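Local atomic coordinates of sensor histidine kinase (PDB entry 3VA9), a protein that probably phosphorylates its own histidine at the expense of ATP in two-component signalling, and is represented here by its sensor domain, a bundle of helices. Residues Thr44-Glu47 / Thr48-Asp51; Ala26-Gln29 / Ala30-Ala34; Arg57-Leu60 / Ala61-Asp65. All coordinates share one frame; numbering follows the deposited sequence.

In the fold
From the N terminus the chain first passes through contact 2, residues 26-34 midway along helix 18-44, then turns in contact 1 at residues 44-51, and runs back along helix 47-70 to contact 3, residues 57-65. The three follow in series; none nests in or crosses another. Contact 1 makes the reversal between the two helices, its centre about 17 Å from that of contact 2 and about 20 Å from that of contact 3. Contacts 2 and 3 are single-helix segments that meet side by side, centres about 9 Å apart: Arg63 reaches across to helix 18-44, and Ile27 packs against Leu60 and Leu64, tying the hairpin together.

Contact 1 (Thr44-Glu47 / Thr48-Asp51); sequences TGIE and TYRD
A tight turn joins Thr44-Glu47 to Thr48-Asp51, a local, surface contact where helix 18-44 ends and helix 47-70 starts. Gly45, with positive phi, is the first residue to leave the helical path. Thr44 OG1 spans this break: it accepts a hydrogen bond from Ile46 N at 3.1 Å and is also hydrogen-bonded to Gly40 O, a turn earlier in helix 18-44. The same oxygen lies 3.2 Å from Tyr49 CD2, approaching the ring obliquely while the two side chains cross at about a right angle. Ile46 O then receives Tyr49 N at 2.9 Å and lies in the plane of the Tyr49 ring, at the edge, while Ile46 CB packs 3.8 Å from CD2 of that ring. Through its CG2, Ile46 also runs alongside Thr48.

Glu47 grips the first turn of the new helix twice. Its O accepts a hydrogen bond from Asp51 N at 2.8 Å. Its side chain starts with CG anti to the backbone N (chi1 176°) and bends at CB-CG (chi2 67°), which folds the carboxylate back alongside Arg50. There OE2 uses its syn lone pair to receive Arg50 NH1 in a salt bridge of 2.9 Å; OE2 lies at the edge of the guanidinium, in its plane, although the two flat groups are turned 40° apart. Asp51 OD1 stands only 3.2 Å from Glu47 OE2, a like-charge approach that Arg50 probably eases. Phe41 of helix 18-44 touches Glu47, Tyr49 and Arg50. An ST turn at Thr44 followed by an i to i+3 salt bridge thus marks the helix-to-helix reversal of an antiparallel hairpin in this CHASE3 sensor domain.

Contact 2 (Ala26-Gln29 / Ala30-Ala34); sequences AIQQ and AVLEA
Ala26 meets Ala30 through the backbone, the first of four successive i to i+4 bonds in the middle of helix 18-44. Ala26 O accepts a hydrogen bond from Ala30 N at 3.1 Å, and the same oxygen also receives Arg63 NH1 of helix 47-70, so two donors share it. Ala30 CB rests 3.6 Å from Ala26 O. Ile27 follows: its O takes Val31 N. Val31 CG2, placed beside its own backbone N (CG1 is the anti branch, chi1 168°), lies 3.4 Å from Ile27 O. Gln28 O accepts from Leu32 N at 3.1 Å. Beyond the backbone, the Gln28 and Leu32 side chains run side by side in the same direction, Gln28 CG 4.2 Å from Leu32 CD1, and Gln28 NE2 reaches helix 121-142, where it bonds to Glu126 OE1. Gln29 O binds Glu33 N at 2.8 Å, the shortest of the four bonds, and Glu33 CB sits 3.4 Å from Gln29 O.

The helix thus has two characters. Gln29, Leu32 and Glu33 lie on its exposed side, whereas Ile27 is buried among Leu60, Leu64 and Leu67 of helix 47-70, Leu84 of helix 75-101 and Leu129 of helix 121-142, and Ala34 faces Met92 and Leu95 of helix 75-101.

Contact 3 (Arg57-Leu60 / Ala61-Asp65); sequences RDAL and AARLD
Leu60 O and Ala59 O hold the two shortest polar links across this part of helix 47-70, accepting from Leu64 N and Arg63 N respectively, each at 2.8 Å. Arg57 O and Asp58 O continue the i to i+4 pattern to Ala61 N and Ala62 N. At the start of the segment, Arg57 NH2 makes a salt bridge to Asp58 OD1 at 3.2 Å, with OD1 within the guanidinium plane, and NE adds a weak bond to the same oxygen.

Arg63 stretches from CG to NE past Ala59: its CG is 3.1 Å from Ala59 O, and Ala59 CB sits over one guanidinium face, 3.9 Å above the plane and offset toward the rim. Its NH1 has Ala26 O as partner.

On the buried side, Leu60 CD1 and Leu64 CD1 are 3.7 Å apart. Leu60 CG stands anti to its N (chi1 179°) and Leu64 CG anti to its carbonyl carbon (chi1 -73°), and the two side chains lie alongside each other. Val31 and Met92 touch Leu60, and Leu84 and Thr88 touch Leu64: two leucines spaced i to i+4 on the inward face of a helix, as in the core of the four-helix bundle of this CHASE3 sensor domain.

Contact 1 (Thr44-Glu47 / Thr48-Asp51)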
loop_
_atom_site.group_PDB
_atom_site.type_symbol
_atom_site.label_atom_id
_atom_site.label_comp_id
_atom_site.label_asym_id
_atom_site.label_seq_id
_atom_site.Cartn_x
_atom_site.Cartn_y
_atom_site.Cartn_z
ATOM N N THR A 44 -20.012 -3.554 -6.848
ATOM C CA THR A 44 -20.717 -4.773 -7.252
ATOM C C THR A 44 -21.358 -5.549 -6.110
ATOM O O THR A 44 -22.317 -6.281 -6.328
ATOM C CB THR A 44 -19.788 -5.754 -7.993
ATOM O OG1 THR A 44 -18.778 -6.233 -7.093
ATOM C CG2 THR A 44 -19.138 -5.084 -9.203
ATOM N N GLY A 45 -20.821 -5.413 -4.904
ATOM C CA GLY A 45 -21.306 -6.200 -3.783
ATOM C C GLY A 45 -20.898 -7.665 -3.893
ATOM O O GLY A 45 -21.382 -8.513 -3.149
ATOM N N ILE A 46 -19.998 -7.965 -4.821
ATOM C CA ILE A 46 -19.546 -9.339 -5.027
ATOM C C ILE A 46 -18.347 -9.651 -4.123
ATOM O O ILE A 46 -17.293 -9.015 -4.231
ATOM C CB ILE A 46 -19.222 -9.611 -6.516
ATOM C CG1 ILE A 46 -20.505 -9.549 -7.349
ATOM C CG2 ILE A 46 -18.539 -10.970 -6.687
ATOM C CD1 ILE A 46 -20.270 -9.488 -8.857
ATOM N N GLU A 47 -18.528 -10.629 -3.230
ATOM C CA GLU A 47 -17.573 -10.904 -2.153
ATOM C C GLU A 47 -16.173 -11.230 -2.664
ATOM O O GLU A 47 -15.180 -11.061 -1.951
ATOM C CB GLU A 47 -18.076 -12.038 -1.254
ATOM C CG GLU A 47 -17.091 -12.452 -0.158
ATOM C CD GLU A 47 -16.877 -11.368 0.895
ATOM O OE1 GLU A 47 -17.736 -10.465 1.013
ATOM O OE2 GLU A 47 -15.851 -11.428 1.608
ATOM N N THR A 48 -16.106 -11.697 -3.903
ATOM C CA THR A 48 -14.837 -12.000 -4.545
ATOM C C THR A 48 -13.913 -10.784 -4.558
ATOM O O THR A 48 -12.696 -10.921 -4.460
ATOM C CB THR A 48 -15.057 -12.513 -5.982
ATOM O OG1 THR A 48 -15.534 -13.861 -5.930
ATOM C CG2 THR A 48 -13.764 -12.486 -6.767
ATOM N N TYR A 49 -14.488 -9.591 -4.674
ATOM C CA TYR A 49 -13.676 -8.373 -4.688
ATOM C C TYR A 49 -13.178 -8.064 -3.280
ATOM O O TYR A 49 -12.042 -7.626 -3.091
ATOM C CB TYR A 49 -14.443 -7.185 -5.267
ATOM C CG TYR A 49 -14.726 -7.304 -6.750
ATOM C CD1 TYR A 49 -13.783 -6.917 -7.685
ATOM C CD2 TYR A 49 -15.938 -7.802 -7.209
ATOM C CE1 TYR A 49 -14.030 -7.023 -9.035
ATOM C CE2 TYR A 49 -16.196 -7.912 -8.560
ATOM C CZ TYR A 49 -15.238 -7.517 -9.469
ATOM O OH TYR A 49 -15.480 -7.622 -10.819
ATOM N N ARG A 50 -14.032 -8.309 -2.292
ATOM C CA ARG A 50 -13.612 -8.206 -0.903
ATOM C C ARG A 50 -12.468 -9.171 -0.590
ATOM O O ARG A 50 -11.481 -8.788 0.036
ATOM C CB ARG A 50 -14.778 -8.442 0.045
ATOM C CG ARG A 50 -14.446 -8.075 1.476
ATOM C CD ARG A 50 -15.671 -8.077 2.371
ATOM N NE ARG A 50 -15.261 -7.914 3.758
ATOM C CZ ARG A 50 -14.818 -8.910 4.511
ATOM N NH1 ARG A 50 -14.764 -10.134 4.001
ATOM N NH2 ARG A 50 -14.442 -8.689 5.769
ATOM N N ASP A 51 -12.600 -10.417 -1.026
ATOM C CA ASP A 51 -11.524 -11.391 -0.851
ATOM C C ASP A 51 -10.208 -10.862 -1.435
ATOM O O ASP A 51 -9.151 -10.956 -0.801
ATOM C CB ASP A 51 -11.898 -12.728 -1.497
ATOM C CG ASP A 51 -13.057 -13.422 -0.783
ATOM O OD1 ASP A 51 -13.380 -13.016 0.350
ATOM O OD2 ASP A 51 -13.646 -14.367 -1.358
#

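Contact 2 (Ala26-Gln29 / Ala30-Ala34)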
loop_
_atom_site.group_PDB
_atom_site.type_symbol
_atom_site.label_atom_id
_atom_site.label_comp_id
_atom_site.label_asym_id
_atom_site.label_seq_id
_atom_site.Cartn_x
_atom_site.Cartn_y
_atom_site.Cartn_z
ATOM N N ALA A 26 6.511 -4.853 -6.039
ATOM C CA ALA A 26 5.463 -5.736 -5.562
ATOM C C ALA A 26 4.624 -5.069 -4.469
ATOM O O ALA A 26 3.455 -5.410 -4.270
ATOM C CB ALA A 26 6.065 -7.048 -5.063
ATOM N N ILE A 27 5.218 -4.111 -3.766
ATOM C CA ILE A 27 4.494 -3.367 -2.735
ATOM C C ILE A 27 3.537 -2.340 -3.343
ATOM O O ILE A 27 2.388 -2.216 -2.922
ATOM C CB ILE A 27 5.462 -2.697 -1.738
ATOM C CG1 ILE A 27 6.062 -3.764 -0.820
ATOM C CG2 ILE A 27 4.745 -1.629 -0.921
ATOM C CD1 ILE A 27 7.208 -3.280 0.001
ATOM N N GLN A 28 4.028 -1.606 -4.331
ATOM C CA GLN A 28 3.197 -0.723 -5.140
ATOM C C GLN A 28 1.999 -1.489 -5.708
ATOM O O GLN A 28 0.859 -1.058 -5.572
ATOM C CB GLN A 28 4.044 -0.140 -6.272
ATOM C CG GLN A 28 3.268 0.498 -7.401
ATOM C CD GLN A 28 4.157 0.786 -8.602
ATOM O OE1 GLN A 28 4.316 -0.056 -9.495
ATOM N NE2 GLN A 28 4.755 1.974 -8.621
ATOM N N GLN A 29 2.269 -2.636 -6.331
ATOM C CA GLN A 29 1.218 -3.502 -6.861
ATOM C C GLN A 29 0.131 -3.814 -5.832
ATOM O O GLN A 29 -1.059 -3.613 -6.097
ATOM C CB GLN A 29 1.811 -4.809 -7.398
ATOM C CG GLN A 29 0.763 -5.823 -7.860
ATOM C CD GLN A 29 1.373 -7.137 -8.333
ATOM O OE1 GLN A 29 2.591 -7.316 -8.305
ATOM N NE2 GLN A 29 0.522 -8.062 -8.771
ATOM N N ALA A 30 0.547 -4.306 -4.663
ATOM C CA ALA A 30 -0.389 -4.718 -3.613
ATOM C C ALA A 30 -1.262 -3.569 -3.110
ATOM O O ALA A 30 -2.441 -3.761 -2.826
ATOM C CB ALA A 30 0.355 -5.369 -2.453
ATOM N N VAL A 31 -0.680 -2.379 -2.998
ATOM C CA VAL A 31 -1.439 -1.191 -2.600
ATOM C C VAL A 31 -2.528 -0.844 -3.629
ATOM O O VAL A 31 -3.666 -0.556 -3.263
ATOM C CB VAL A 31 -0.509 0.024 -2.400
ATOM C CG1 VAL A 31 -1.310 1.306 -2.291
ATOM C CG2 VAL A 31 0.357 -0.174 -1.165
ATOM N N LEU A 32 -2.175 -0.892 -4.912
ATOM C CA LEU A 32 -3.140 -0.654 -5.993
ATOM C C LEU A 32 -4.215 -1.721 -6.011
ATOM O O LEU A 32 -5.393 -1.423 -6.167
ATOM C CB LEU A 32 -2.443 -0.610 -7.354
ATOM C CG LEU A 32 -1.573 0.628 -7.536
ATOM C CD1 LEU A 32 -0.661 0.491 -8.744
ATOM C CD2 LEU A 32 -2.480 1.837 -7.649
ATOM N N GLU A 33 -3.798 -2.968 -5.835
ATOM C CA GLU A 33 -4.729 -4.088 -5.811
ATOM C C GLU A 33 -5.736 -3.996 -4.654
ATOM O O GLU A 33 -6.899 -4.347 -4.820
ATOM C CB GLU A 33 -3.965 -5.414 -5.785
ATOM C CG GLU A 33 -4.838 -6.633 -6.026
ATOM C CD GLU A 33 -5.576 -6.575 -7.358
ATOM O OE1 GLU A 33 -4.911 -6.400 -8.401
ATOM O OE2 GLU A 33 -6.820 -6.710 -7.364
ATOM N N ALA A 34 -5.298 -3.506 -3.493
ATOM C CA ALA A 34 -6.204 -3.323 -2.354
ATOM C C ALA A 34 -7.239 -2.243 -2.658
ATOM O O ALA A 34 -8.431 -2.403 -2.385
ATOM C CB ALA A 34 -5.413 -2.963 -1.090
#

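Contact 3 (Arg57-Leu60 / Ala61-Asp65)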
loop_
_atom_site.group_PDB
_atom_site.type_symbol
_atom_site.label_atom_id
_atom_site.label_comp_id
_atom_site.label_asym_id
_atom_site.label_seq_id
_atom_site.Cartn_x
_atom_site.Cartn_y
_atom_site.Cartn_z
ATOM N N ARG A 57 -4.243 -6.794 0.976
ATOM C CA ARG A 57 -3.874 -6.288 2.298
ATOM C C ARG A 57 -2.916 -7.237 3.032
ATOM O O ARG A 57 -1.928 -6.806 3.622
ATOM C CB ARG A 57 -5.125 -6.052 3.147
ATOM C CG ARG A 57 -4.838 -5.436 4.502
ATOM C CD ARG A 57 -5.974 -5.715 5.464
ATOM N NE ARG A 57 -6.088 -7.146 5.734
ATOM C CZ ARG A 57 -7.157 -7.726 6.269
ATOM N NH1 ARG A 57 -8.220 -6.995 6.580
ATOM N NH2 ARG A 57 -7.167 -9.037 6.484
ATOM N N ASP A 58 -3.215 -8.528 2.997
ATOM C CA ASP A 58 -2.343 -9.519 3.630
ATOM C C ASP A 58 -0.981 -9.590 2.923
ATOM O O ASP A 58 0.066 -9.670 3.571
ATOM C CB ASP A 58 -3.010 -10.897 3.636
ATOM C CG ASP A 58 -4.209 -10.968 4.575
ATOM O OD1 ASP A 58 -4.332 -10.097 5.457
ATOM O OD2 ASP A 58 -5.027 -11.905 4.442
ATOM N N ALA A 59 -1.004 -9.545 1.593
ATOM C CA ALA A 59 0.216 -9.624 0.800
ATOM C C ALA A 59 1.097 -8.394 1.026
ATOM O O ALA A 59 2.323 -8.493 1.111
ATOM C CB ALA A 59 -0.119 -9.799 -0.684
ATOM N N LEU A 60 0.465 -7.235 1.139
ATOM C CA LEU A 60 1.187 -6.003 1.440
ATOM C C LEU A 60 1.953 -6.117 2.756
ATOM O O LEU A 60 3.151 -5.820 2.823
ATOM C CB LEU A 60 0.214 -4.831 1.508
ATOM C CG LEU A 60 0.761 -3.436 1.827
ATOM C CD1 LEU A 60 1.899 -3.036 0.900
ATOM C CD2 LEU A 60 -0.367 -2.404 1.772
ATOM N N ALA A 61 1.251 -6.531 3.806
ATOM C CA ALA A 61 1.874 -6.702 5.111
ATOM C C ALA A 61 3.071 -7.658 5.008
ATOM O O ALA A 61 4.162 -7.343 5.481
ATOM C CB ALA A 61 0.852 -7.204 6.132
ATOM N N ALA A 62 2.866 -8.806 4.363
ATOM C CA ALA A 62 3.932 -9.798 4.206
ATOM C C ALA A 62 5.113 -9.263 3.391
ATOM O O ALA A 62 6.266 -9.507 3.729
ATOM C CB ALA A 62 3.390 -11.072 3.585
ATOM N N ARG A 63 4.819 -8.526 2.323
ATOM C CA ARG A 63 5.867 -7.946 1.483
ATOM C C ARG A 63 6.624 -6.819 2.180
ATOM O O ARG A 63 7.829 -6.656 1.971
ATOM C CB ARG A 63 5.282 -7.467 0.156
ATOM C CG ARG A 63 4.820 -8.614 -0.712
ATOM C CD ARG A 63 4.011 -8.159 -1.904
ATOM N NE ARG A 63 3.401 -9.309 -2.573
ATOM C CZ ARG A 63 2.570 -9.225 -3.606
ATOM N NH1 ARG A 63 2.237 -8.041 -4.104
ATOM N NH2 ARG A 63 2.069 -10.329 -4.137
ATOM N N LEU A 64 5.920 -6.044 3.003
ATOM C CA LEU A 64 6.571 -5.030 3.827
ATOM C C LEU A 64 7.491 -5.669 4.871
ATOM O O LEU A 64 8.608 -5.195 5.080
ATOM C CB LEU A 64 5.544 -4.112 4.503
ATOM C CG LEU A 64 4.838 -3.111 3.576
ATOM C CD1 LEU A 64 3.542 -2.592 4.181
ATOM C CD2 LEU A 64 5.757 -1.960 3.189
ATOM N N ASP A 65 7.014 -6.730 5.528
ATOM C CA ASP A 65 7.813 -7.449 6.534
ATOM C C ASP A 65 9.114 -7.976 5.914
ATOM O O ASP A 65 10.181 -7.917 6.526
ATOM C CB ASP A 65 7.044 -8.642 7.121
ATOM C CG ASP A 65 5.801 -8.242 7.901
ATOM O OD1 ASP A 65 5.694 -7.076 8.345
ATOM O OD2 ASP A 65 4.930 -9.127 8.085
#